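Local coordinates for protein putative glutaryl-CoA dehydrogenase (Thermus thermophilus, PDB 2EBA) that belongs to the acyl-CoA dehydrogenase family of flavoproteins and binds flavin-adenine dinucleotide, at residues Gly69-Ser72 with Ala73-Gly76; Ser91-Ser94 with Val95-Leu99; Gly366-Asp369 with Val370-Val374. All blocks are in the same frame, centred on the assembly; numbering follows the deposited sequence.

In the fold
All three contacts are local: contacts 1 and 3 are N-caps at helix starts, and contact 2 is a turn inside a helix. Contacts 1 and 2 sit on the consecutive helices 72-85 and 87-107 of the N-terminal domain, with centres 14 Å apart; they touch where Tyr75 OH meets Ser98 OG at 2.7 Å, probably a hydrogen bond. Contact 3, in the C-terminal domain, touches neither: its centre lies 21 Å from that of contact 2 and 25 Å from that of contact 1. FAD relates the set. Contact 3 binds it directly through Thr367. The side chain of Leu99 is about 5 Å from a bound FAD. The side chain of Tyr75 is about 12 Å from a bound FAD.

Contact 1 of 3, residues Gly69-Ser72 with Ala73-Gly76; sequences GVSS and AAYG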
ATOM      1  N   GLY A  69     -38.639 -10.174 -14.083  1.00 20.40           N
ATOM      2  CA  GLY A  69     -38.053 -10.473 -15.374  1.00 18.70           C
ATOM      3  C   GLY A  69     -37.202  -9.370 -15.995  1.00 18.10           C
ATOM      4  O   GLY A  69     -37.147  -9.260 -17.218  1.00 16.71           O
ATOM      5  N   VAL A  70     -36.545  -8.551 -15.177  1.00 17.01           N
ATOM      6  CA  VAL A  70     -35.707  -7.495 -15.729  1.00 16.10           C
ATOM      7  C   VAL A  70     -34.293  -8.016 -15.858  1.00 13.84           C
ATOM      8  O   VAL A  70     -34.022  -9.156 -15.491  1.00 10.74           O
ATOM      9  CB  VAL A  70     -35.719  -6.233 -14.859  1.00 17.96           C
ATOM     10  CG1 VAL A  70     -37.134  -5.719 -14.736  1.00 16.55           C
ATOM     11  CG2 VAL A  70     -35.132  -6.530 -13.494  1.00 18.63           C
ATOM     12  N   SER A  71     -33.399  -7.180 -16.378  1.00 14.97           N
ATOM     13  CA  SER A  71     -32.009  -7.575 -16.610  1.00 15.08           C
ATOM     14  C   SER A  71     -31.143  -7.697 -15.379  1.00 14.31           C
ATOM     15  O   SER A  71     -31.515  -7.278 -14.288  1.00 13.85           O
ATOM     16  CB  SER A  71     -31.334  -6.592 -17.561  1.00 16.06           C
ATOM     17  OG  SER A  71     -31.048  -5.373 -16.897  1.00 15.35           O
ATOM     18  N   SER A  72     -29.966  -8.273 -15.578  1.00 14.51           N
ATOM     19  CA  SER A  72     -29.004  -8.436 -14.505  1.00 15.09           C
ATOM     20  C   SER A  72     -28.501  -7.056 -14.132  1.00 15.62           C
ATOM     21  O   SER A  72     -28.298  -6.764 -12.959  1.00 14.76           O
ATOM     22  CB  SER A  72     -27.841  -9.322 -14.950  1.00 14.94           C
ATOM     23  OG  SER A  72     -28.260 -10.674 -15.039  1.00 16.87           O
ATOM     24  N   ALA A  73     -28.312  -6.203 -15.135  1.00 15.67           N
ATOM     25  CA  ALA A  73     -27.849  -4.848 -14.885  1.00 14.95           C
ATOM     26  C   ALA A  73     -28.844  -4.185 -13.919  1.00 15.53           C
ATOM     27  O   ALA A  73     -28.451  -3.524 -12.956  1.00 14.80           O
ATOM     28  CB  ALA A  73     -27.772  -4.075 -16.194  1.00 11.38           C
ATOM     29  N   ALA A  74     -30.133  -4.390 -14.173  1.00 15.61           N
ATOM     30  CA  ALA A  74     -31.184  -3.816 -13.337  1.00 15.57           C
ATOM     31  C   ALA A  74     -31.093  -4.340 -11.909  1.00 15.77           C
ATOM     32  O   ALA A  74     -31.314  -3.592 -10.961  1.00 15.30           O
ATOM     33  CB  ALA A  74     -32.574  -4.128 -13.932  1.00 15.38           C
ATOM     34  N   TYR A  75     -30.783  -5.624 -11.758  1.00 15.57           N
ATOM     35  CA  TYR A  75     -30.642  -6.224 -10.434  1.00 14.80           C
ATOM     36  C   TYR A  75     -29.441  -5.551  -9.786  1.00 15.34           C
ATOM     37  O   TYR A  75     -29.507  -5.105  -8.645  1.00 15.23           O
ATOM     38  CB  TYR A  75     -30.426  -7.742 -10.563  1.00 14.40           C
ATOM     39  CG  TYR A  75     -30.033  -8.478  -9.281  1.00 13.41           C
ATOM     40  CD1 TYR A  75     -30.655  -8.197  -8.062  1.00 12.60           C
ATOM     41  CD2 TYR A  75     -29.061  -9.481  -9.305  1.00 12.21           C
ATOM     42  CE1 TYR A  75     -30.314  -8.900  -6.906  1.00 11.14           C
ATOM     43  CE2 TYR A  75     -28.715 -10.184  -8.164  1.00 11.40           C
ATOM     44  CZ  TYR A  75     -29.342  -9.890  -6.966  1.00 13.14           C
ATOM     45  OH  TYR A  75     -28.978 -10.572  -5.825  1.00 12.74           O
ATOM     46  N   GLY A  76     -28.349  -5.463 -10.542  1.00 15.84           N
ATOM     47  CA  GLY A  76     -27.149  -4.828 -10.036  1.00 14.99           C
ATOM     48  C   GLY A  76     -27.454  -3.413  -9.607  1.00 13.63           C
ATOM     49  O   GLY A  76     -26.987  -2.961  -8.570  1.00 11.76           O
TER
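Between Ser71 and Ala74 the chain passes from an extended loop into helix 72-85, and the first helical bonds run from Tyr75 N to Ser71 O (3.1 Å) and from Gly76 N to Ser72 O (2.7 Å), the second almost straight at 170°. Ser71 stands just before the helix. Its hydroxyl turns back over the opening turn, because chi1 of 74° sets OG between the backbone N and the carbonyl carbon, and there it accepts the N-H of Ala74 at 3.0 Å between Ser71 OG and Ala74 N. This is an N-cap: the short serine side chain supplies an acceptor to an amide that has no earlier turn of helix to bond to. Helix 72-85 belongs to the N-terminal domain of the acyl-CoA dehydrogenase fold. The capping hydroxyl is also hydrogen-bonded to Glu15 OE2, which ties the start of this helix to helix 13-29. One residue earlier, Val70 brings its CG2 branch against the methyl group of Ala74 (CG2 to CB 3.5 Å), an apolar contact beside the capping bond. Small residues suit this turn: the Ala73 methyl packs on Ala305 and Arg306 of helix 281-309, while that of Ala74 meets Val18. Ser72 directs its hydroxyl to Asp309. Tyr75 has CG anti to the backbone N (chi1 170°), which carries its ring away from the cap and its OH to Ser98 OG.

Contact 2 of 3, residues Ser91-Ser94 with Val95-Leu99; sequences SFVS and VQSSL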
ATOM      1  N   SER A  91     -28.352  -6.713   1.700  1.00 15.00           N
ATOM      2  CA  SER A  91     -28.167  -8.096   2.124  1.00 15.66           C
ATOM      3  C   SER A  91     -29.472  -8.870   2.082  1.00 14.83           C
ATOM      4  O   SER A  91     -29.511 -10.001   1.606  1.00 15.55           O
ATOM      5  CB  SER A  91     -27.601  -8.138   3.547  1.00 16.78           C
ATOM      6  OG  SER A  91     -26.286  -7.610   3.579  1.00 16.71           O
ATOM      7  N   PHE A  92     -30.538  -8.266   2.591  1.00 12.72           N
ATOM      8  CA  PHE A  92     -31.822  -8.936   2.582  1.00 11.65           C
ATOM      9  C   PHE A  92     -32.200  -9.312   1.150  1.00  9.71           C
ATOM     10  O   PHE A  92     -32.573 -10.451   0.880  1.00  7.44           O
ATOM     11  CB  PHE A  92     -32.916  -8.052   3.199  1.00 11.66           C
ATOM     12  CG  PHE A  92     -34.290  -8.675   3.150  1.00 14.52           C
ATOM     13  CD1 PHE A  92     -35.128  -8.482   2.052  1.00 16.29           C
ATOM     14  CD2 PHE A  92     -34.710  -9.524   4.168  1.00 17.43           C
ATOM     15  CE1 PHE A  92     -36.360  -9.133   1.966  1.00 16.85           C
ATOM     16  CE2 PHE A  92     -35.944 -10.186   4.097  1.00 18.73           C
ATOM     17  CZ  PHE A  92     -36.770  -9.991   2.989  1.00 17.68           C
ATOM     18  N   VAL A  93     -32.102  -8.358   0.230  1.00  9.64           N
ATOM     19  CA  VAL A  93     -32.450  -8.627  -1.156  1.00 10.21           C
ATOM     20  C   VAL A  93     -31.537  -9.657  -1.810  1.00 11.69           C
ATOM     21  O   VAL A  93     -31.998 -10.454  -2.641  1.00 11.67           O
ATOM     22  CB  VAL A  93     -32.451  -7.345  -1.993  1.00  8.82           C
ATOM     23  CG1 VAL A  93     -32.782  -7.672  -3.443  1.00  7.29           C
ATOM     24  CG2 VAL A  93     -33.460  -6.380  -1.420  1.00  6.90           C
ATOM     25  N   SER A  94     -30.254  -9.652  -1.441  1.00 11.76           N
ATOM     26  CA  SER A  94     -29.306 -10.618  -2.007  1.00 12.93           C
ATOM     27  C   SER A  94     -29.678 -12.032  -1.588  1.00 11.94           C
ATOM     28  O   SER A  94     -29.700 -12.942  -2.411  1.00 13.06           O
ATOM     29  CB  SER A  94     -27.881 -10.328  -1.540  1.00 13.58           C
ATOM     30  OG  SER A  94     -27.468  -9.049  -1.953  1.00 15.70           O
ATOM     31  N   VAL A  95     -29.952 -12.197  -0.299  1.00 10.54           N
ATOM     32  CA  VAL A  95     -30.335 -13.477   0.265  1.00 10.39           C
ATOM     33  C   VAL A  95     -31.612 -13.996  -0.385  1.00 10.27           C
ATOM     34  O   VAL A  95     -31.630 -15.088  -0.936  1.00 10.81           O
ATOM     35  CB  VAL A  95     -30.552 -13.341   1.779  1.00 10.91           C
ATOM     36  CG1 VAL A  95     -31.022 -14.664   2.371  1.00 10.93           C
ATOM     37  CG2 VAL A  95     -29.266 -12.893   2.425  1.00 10.64           C
ATOM     38  N   GLN A  96     -32.663 -13.188  -0.334  1.00 10.01           N
ATOM     39  CA  GLN A  96     -33.972 -13.526  -0.893  1.00 10.49           C
ATOM     40  C   GLN A  96     -33.913 -13.835  -2.374  1.00  9.68           C
ATOM     41  O   GLN A  96     -34.535 -14.785  -2.860  1.00  6.37           O
ATOM     42  CB  GLN A  96     -34.947 -12.356  -0.690  1.00 11.99           C
ATOM     43  CG  GLN A  96     -36.387 -12.662  -1.099  1.00 15.21           C
ATOM     44  CD  GLN A  96     -37.189 -13.297   0.023  1.00 17.16           C
ATOM     45  OE1 GLN A  96     -36.628 -13.876   0.954  1.00 17.63           O
ATOM     46  NE2 GLN A  96     -38.506 -13.192  -0.064  1.00 18.44           N
ATOM     47  N   SER A  97     -33.157 -13.022  -3.098  1.00 10.41           N
ATOM     48  CA  SER A  97     -33.030 -13.170  -4.525  1.00 10.67           C
ATOM     49  C   SER A  97     -32.036 -14.232  -4.978  1.00 10.07           C
ATOM     50  O   SER A  97     -32.415 -15.159  -5.685  1.00  6.82           O
ATOM     51  CB  SER A  97     -32.647 -11.837  -5.169  1.00 12.60           C
ATOM     52  OG  SER A  97     -33.593 -10.839  -4.860  1.00 12.89           O
ATOM     53  N   SER A  98     -30.776 -14.110  -4.577  1.00 11.04           N
ATOM     54  CA  SER A  98     -29.757 -15.046  -5.075  1.00 11.90           C
ATOM     55  C   SER A  98     -29.412 -16.266  -4.228  1.00 11.79           C
ATOM     56  O   SER A  98     -28.798 -17.204  -4.740  1.00  9.48           O
ATOM     57  CB  SER A  98     -28.469 -14.275  -5.389  1.00 12.29           C
ATOM     58  OG  SER A  98     -28.718 -13.205  -6.295  1.00 10.59           O
ATOM     59  N   LEU A  99     -29.783 -16.247  -2.945  1.00 12.91           N
ATOM     60  CA  LEU A  99     -29.447 -17.353  -2.052  1.00 12.12           C
ATOM     61  C   LEU A  99     -30.688 -18.154  -1.733  1.00 11.68           C
ATOM     62  O   LEU A  99     -30.604 -19.213  -1.098  1.00 10.98           O
ATOM     63  CB  LEU A  99     -28.833 -16.829  -0.746  1.00 11.09           C
ATOM     64  CG  LEU A  99     -27.587 -15.976  -0.956  1.00 11.18           C
ATOM     65  CD1 LEU A  99     -26.937 -15.749   0.383  1.00 12.44           C
ATOM     66  CD2 LEU A  99     -26.603 -16.674  -1.901  1.00 10.29           C
TER
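Ser97 and Val93 meet on a buried turn of helix 87-107, in the N-terminal domain of the acyl-CoA dehydrogenase fold, where the Val93 carbonyl takes two bonds from a single residue. Ser97 N reaches Val93 O at 2.9 Å and Ser97 OG reaches it at 2.8 Å, from opposite faces of the carbonyl plane. The hydroxyl can fold back this way because chi1 of -57° holds OG beside its own backbone N. Farther along, the helix widens into a pi-type turn. There Ser94 O accepts Ser98 N at 2.7 Å and, more weakly, Leu99 N at 3.3 Å with an N-H...O angle of 131°. Beyond this first shell, Ser97 OG is also hydrogen-bonded to Gly58 N. Serine is suited to both tasks, since its hydroxyl can donate within the helix and accept from the neighbouring loop. Val93 touches this OG with CG1 and packs outward on Ile78, Leu82 and Phe51. The Phe92 ring meets that of Phe43, with Ile48 and Phe51 beside it. Gln96 bends at chi2 (87°) and sends its amide out of the helix, both ends of this buried group being satisfied by backbone: NE2 by Leu120 O and OE1 by Gly127 N.

Contact 3 of 3, residues Gly366-Asp369 with Val370-Val374; sequences GTHD and VHTLV. With FAD (flavin-adenine dinucleotide), chain I.
The N-cap of helix 368-380 forms part of the FAD pocket, and Thr367 serves both. Its OG1 is hydrogen-bonded to the ribose hydroxyl O2B of FAD at 2.9 Å, where either oxygen could be the donor, and also accepts a weak capping bond from Val370 N at 3.4 Å. A chi1 of 59° places OG1 between the backbone N and the carbonyl carbon, so that it faces the helix start, while CG2 lies 3.9 Å from C5' of FAD. Threonine thus offers a hydroxyl to cap and cofactor and a methyl to the ligand's carbon chain. Within the helix, His371 N bonds nearly straight to Thr367 O (166°). Val370 sets its side chain at about a right angle to that of Thr367, and its CG2 lies 4.0 Å above the centre of the His371 ring. This histidine bends back beside Gly366, where a CB would run into His371 NE2, press on Val370 CG2 and jam against the carbonyl O of Glu365, which calls for glycine. The ring's ND1 is hydrogen-bonded to Ser319 OG and its NE2 to Glu365 O, while Lys322 NZ bonds Gly366 O.

Asp369 brings CB within 3.5 Å of FAD O2B. Its OD1 receives a hydrogen bond from a water at 2.7 Å; that water is also bonded to Thr372 OG1, which is held by Arg323 as well. The other carboxylate oxygen, OD2, forms a salt bridge with Lys286 of the third subunit. Thr367 meets the ribose hydroxyl with a neutral hydroxyl, whereas Asp369, two residues on, meets a lysine by charge. The lysine probably favours the ionised carboxylate; the salt bridge itself ties this edge of the FAD pocket to the third subunit.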
ATOM      1  N   GLY A 366     -17.413 -15.251   0.447  1.00 18.94           N
ATOM      2  CA  GLY A 366     -16.031 -15.442   0.037  1.00 17.73           C
ATOM      3  C   GLY A 366     -15.161 -14.292   0.496  1.00 16.56           C
ATOM      4  O   GLY A 366     -15.346 -13.182   0.031  1.00 16.74           O
ATOM      5  N   THR A 367     -14.233 -14.532   1.416  1.00 15.62           N
ATOM      6  CA  THR A 367     -13.353 -13.462   1.887  1.00 15.51           C
ATOM      7  C   THR A 367     -12.401 -12.972   0.787  1.00 16.04           C
ATOM      8  O   THR A 367     -12.275 -13.593  -0.273  1.00 15.83           O
ATOM      9  CB  THR A 367     -12.476 -13.901   3.081  1.00 14.17           C
ATOM     10  OG1 THR A 367     -11.673 -15.024   2.704  1.00 14.01           O
ATOM     11  CG2 THR A 367     -13.320 -14.266   4.258  1.00 14.28           C
ATOM     12  N   HIS A 368     -11.714 -11.866   1.058  1.00 16.03           N
ATOM     13  CA  HIS A 368     -10.777 -11.302   0.097  1.00 16.89           C
ATOM     14  C   HIS A 368      -9.793 -12.359  -0.363  1.00 16.65           C
ATOM     15  O   HIS A 368      -9.561 -12.530  -1.552  1.00 16.65           O
ATOM     16  CB  HIS A 368     -10.027 -10.127   0.719  1.00 17.82           C
ATOM     17  CG  HIS A 368      -9.230  -9.335  -0.268  1.00 18.20           C
ATOM     18  ND1 HIS A 368      -7.954  -9.688  -0.652  1.00 19.68           N
ATOM     19  CD2 HIS A 368      -9.549  -8.235  -0.990  1.00 18.11           C
ATOM     20  CE1 HIS A 368      -7.520  -8.838  -1.566  1.00 18.39           C
ATOM     21  NE2 HIS A 368      -8.470  -7.948  -1.789  1.00 18.45           N
ATOM     22  N   ASP A 369      -9.237 -13.089   0.590  1.00 17.37           N
ATOM     23  CA  ASP A 369      -8.282 -14.134   0.279  1.00 17.62           C
ATOM     24  C   ASP A 369      -8.816 -15.351  -0.485  1.00 16.57           C
ATOM     25  O   ASP A 369      -8.095 -15.912  -1.308  1.00 15.29           O
ATOM     26  CB  ASP A 369      -7.568 -14.584   1.557  1.00 18.92           C
ATOM     27  CG  ASP A 369      -6.635 -13.517   2.099  1.00 19.81           C
ATOM     28  OD1 ASP A 369      -6.032 -12.796   1.286  1.00 19.51           O
ATOM     29  OD2 ASP A 369      -6.485 -13.398   3.330  1.00 21.02           O
ATOM     30  N   VAL A 370     -10.046 -15.785  -0.240  1.00 15.83           N
ATOM     31  CA  VAL A 370     -10.516 -16.933  -1.008  1.00 15.70           C
ATOM     32  C   VAL A 370     -10.646 -16.550  -2.487  1.00 14.77           C
ATOM     33  O   VAL A 370     -10.338 -17.344  -3.376  1.00 13.76           O
ATOM     34  CB  VAL A 370     -11.885 -17.493  -0.512  1.00 16.47           C
ATOM     35  CG1 VAL A 370     -11.840 -17.731   0.981  1.00 16.94           C
ATOM     36  CG2 VAL A 370     -13.011 -16.570  -0.896  1.00 17.54           C
ATOM     37  N   HIS A 371     -11.090 -15.328  -2.754  1.00 13.84           N
ATOM     38  CA  HIS A 371     -11.254 -14.894  -4.132  1.00 15.64           C
ATOM     39  C   HIS A 371      -9.894 -14.806  -4.801  1.00 15.99           C
ATOM     40  O   HIS A 371      -9.748 -15.127  -5.979  1.00 15.29           O
ATOM     41  CB  HIS A 371     -11.983 -13.556  -4.169  1.00 16.41           C
ATOM     42  CG  HIS A 371     -13.400 -13.642  -3.702  1.00 18.54           C
ATOM     43  ND1 HIS A 371     -14.340 -14.434  -4.327  1.00 19.68           N
ATOM     44  CD2 HIS A 371     -14.035 -13.057  -2.659  1.00 17.98           C
ATOM     45  CE1 HIS A 371     -15.492 -14.333  -3.687  1.00 20.55           C
ATOM     46  NE2 HIS A 371     -15.334 -13.506  -2.672  1.00 19.57           N
ATOM     47  N   THR A 372      -8.898 -14.367  -4.035  1.00 16.01           N
ATOM     48  CA  THR A 372      -7.538 -14.280  -4.536  1.00 17.10           C
ATOM     49  C   THR A 372      -7.122 -15.681  -4.982  1.00 17.37           C
ATOM     50  O   THR A 372      -6.509 -15.851  -6.043  1.00 14.88           O
ATOM     51  CB  THR A 372      -6.558 -13.786  -3.441  1.00 16.70           C
ATOM     52  OG1 THR A 372      -6.828 -12.415  -3.144  1.00 19.20           O
ATOM     53  CG2 THR A 372      -5.120 -13.899  -3.908  1.00 16.36           C
ATOM     54  N   LEU A 373      -7.463 -16.678  -4.164  1.00 17.93           N
ATOM     55  CA  LEU A 373      -7.130 -18.066  -4.471  1.00 18.44           C
ATOM     56  C   LEU A 373      -7.946 -18.572  -5.653  1.00 17.26           C
ATOM     57  O   LEU A 373      -7.472 -19.387  -6.442  1.00 18.03           O
ATOM     58  CB  LEU A 373      -7.356 -18.973  -3.251  1.00 18.89           C
ATOM     59  CG  LEU A 373      -6.264 -19.149  -2.184  1.00 19.85           C
ATOM     60  CD1 LEU A 373      -4.896 -19.185  -2.842  1.00 19.82           C
ATOM     61  CD2 LEU A 373      -6.307 -18.031  -1.188  1.00 21.49           C
ATOM     62  N   VAL A 374      -9.177 -18.101  -5.775  1.00 16.54           N
ATOM     63  CA  VAL A 374      -9.994 -18.512  -6.897  1.00 16.09           C
ATOM     64  C   VAL A 374      -9.240 -18.073  -8.146  1.00 16.45           C
ATOM     65  O   VAL A 374      -8.932 -18.880  -9.012  1.00 16.09           O
ATOM     66  CB  VAL A 374     -11.379 -17.840  -6.860  1.00 15.94           C
ATOM     67  CG1 VAL A 374     -12.025 -17.899  -8.239  1.00 13.73           C
ATOM     68  CG2 VAL A 374     -12.258 -18.531  -5.820  1.00 14.64           C
TER
HETATM   69  PA  FAD I1001     -12.669 -18.462   8.375  1.00 19.11           P
HETATM   70  O1A FAD I1001     -12.035 -19.238   9.509  1.00 23.20           O
HETATM   71  O2A FAD I1001     -13.223 -19.176   7.168  1.00 22.17           O
HETATM   72  O5B FAD I1001     -11.604 -17.327   7.922  1.00 19.05           O
HETATM   73  C5B FAD I1001     -10.873 -16.575   8.740  1.00 21.29           C
HETATM   74  C4B FAD I1001      -9.656 -15.879   8.187  1.00 22.72           C
HETATM   75  O4B FAD I1001      -8.787 -16.912   7.347  1.00 20.09           O
HETATM   76  C3B FAD I1001     -10.127 -15.136   6.823  1.00 19.33           C
HETATM   77  O3B FAD I1001      -9.151 -14.118   6.628  1.00 18.44           O
HETATM   78  C2B FAD I1001      -9.839 -16.003   5.575  1.00 20.11           C
HETATM   79  O2B FAD I1001      -9.390 -15.268   4.501  1.00 19.31           O
HETATM   80  C1B FAD I1001      -8.611 -16.733   6.060  1.00 19.08           C
HETATM   81  N9A FAD I1001      -8.605 -18.067   5.319  1.00 16.95           N
HETATM   82  C8A FAD I1001      -9.533 -19.007   5.400  1.00 19.98           C
HETATM   83  N7A FAD I1001      -9.116 -20.045   4.600  1.00 20.81           N
HETATM   84  C5A FAD I1001      -7.915 -19.724   4.043  1.00 18.20           C
HETATM   85  C6A FAD I1001      -7.008 -20.384   3.148  1.00 17.32           C
HETATM   86  N6A FAD I1001      -7.275 -21.604   2.653  1.00 16.52           N
HETATM   87  N1A FAD I1001      -5.846 -19.749   2.785  1.00 15.54           N
HETATM   88  C2A FAD I1001      -5.540 -18.505   3.262  1.00 15.17           C
HETATM   89  N3A FAD I1001      -6.392 -17.852   4.118  1.00 15.74           N
HETATM   90  C4A FAD I1001      -7.574 -18.448   4.526  1.00 19.13           C
HETATM   91  N1  FAD I1001     -22.889 -17.567   5.537  1.00 21.85           N
HETATM   92  C2  FAD I1001     -23.941 -18.198   4.916  1.00 21.03           C
HETATM   93  O2  FAD I1001     -23.801 -19.347   4.462  1.00 22.29           O
HETATM   94  N3  FAD I1001     -25.149 -17.567   4.800  1.00 20.70           N
HETATM   95  C4  FAD I1001     -25.332 -16.300   5.301  1.00 20.59           C
HETATM   96  O4  FAD I1001     -26.445 -15.748   5.197  1.00 19.19           O
HETATM   97  C4X FAD I1001     -24.267 -15.636   5.945  1.00 21.41           C
HETATM   98  N5  FAD I1001     -24.428 -14.373   6.478  1.00 22.71           N
HETATM   99  C5X FAD I1001     -23.405 -13.738   7.140  1.00 22.56           C
HETATM  100  C6  FAD I1001     -23.618 -12.455   7.708  1.00 21.81           C
HETATM  101  C7  FAD I1001     -22.578 -11.805   8.419  1.00 22.04           C
HETATM  102  C7M FAD I1001     -22.885 -10.446   9.012  1.00 21.64           C
HETATM  103  C8  FAD I1001     -21.302 -12.438   8.555  1.00 22.38           C
HETATM  104  C8M FAD I1001     -20.139 -11.818   9.300  1.00 20.99           C
HETATM  105  C9  FAD I1001     -21.098 -13.707   7.986  1.00 22.46           C
HETATM  106  C9A FAD I1001     -22.134 -14.394   7.270  1.00 22.83           C
HETATM  107  N10 FAD I1001     -21.968 -15.679   6.711  1.00 21.96           N
HETATM  108  C10 FAD I1001     -23.012 -16.299   6.064  1.00 21.05           C
HETATM  109  C1' FAD I1001     -20.702 -16.418   6.821  1.00 21.97           C
HETATM  110  C2' FAD I1001     -19.567 -15.839   6.029  1.00 21.02           C
HETATM  111  O2' FAD I1001     -19.661 -16.283   4.685  1.00 21.62           O
HETATM  112  C3' FAD I1001     -18.299 -16.260   6.713  1.00 21.36           C
HETATM  113  O3' FAD I1001     -18.038 -15.327   7.758  1.00 21.78           O
HETATM  114  C4' FAD I1001     -17.081 -16.308   5.798  1.00 20.83           C
HETATM  115  O4' FAD I1001     -17.069 -17.524   5.043  1.00 20.46           O
HETATM  116  C5' FAD I1001     -15.802 -16.240   6.610  1.00 21.23           C
HETATM  117  O5' FAD I1001     -15.571 -17.480   7.247  1.00 20.02           O
HETATM  118  P   FAD I1001     -15.388 -17.671   8.846  1.00 17.39           P
HETATM  119  O1P FAD I1001     -16.016 -16.545   9.607  1.00 15.23           O
HETATM  120  O2P FAD I1001     -15.862 -19.064   9.181  1.00 23.56           O
HETATM  121  O3P FAD I1001     -13.804 -17.517   9.032  1.00 20.32           O
HETATM  122  O   HOH W   1      -5.153 -11.909  -1.084  1.00 26.46           O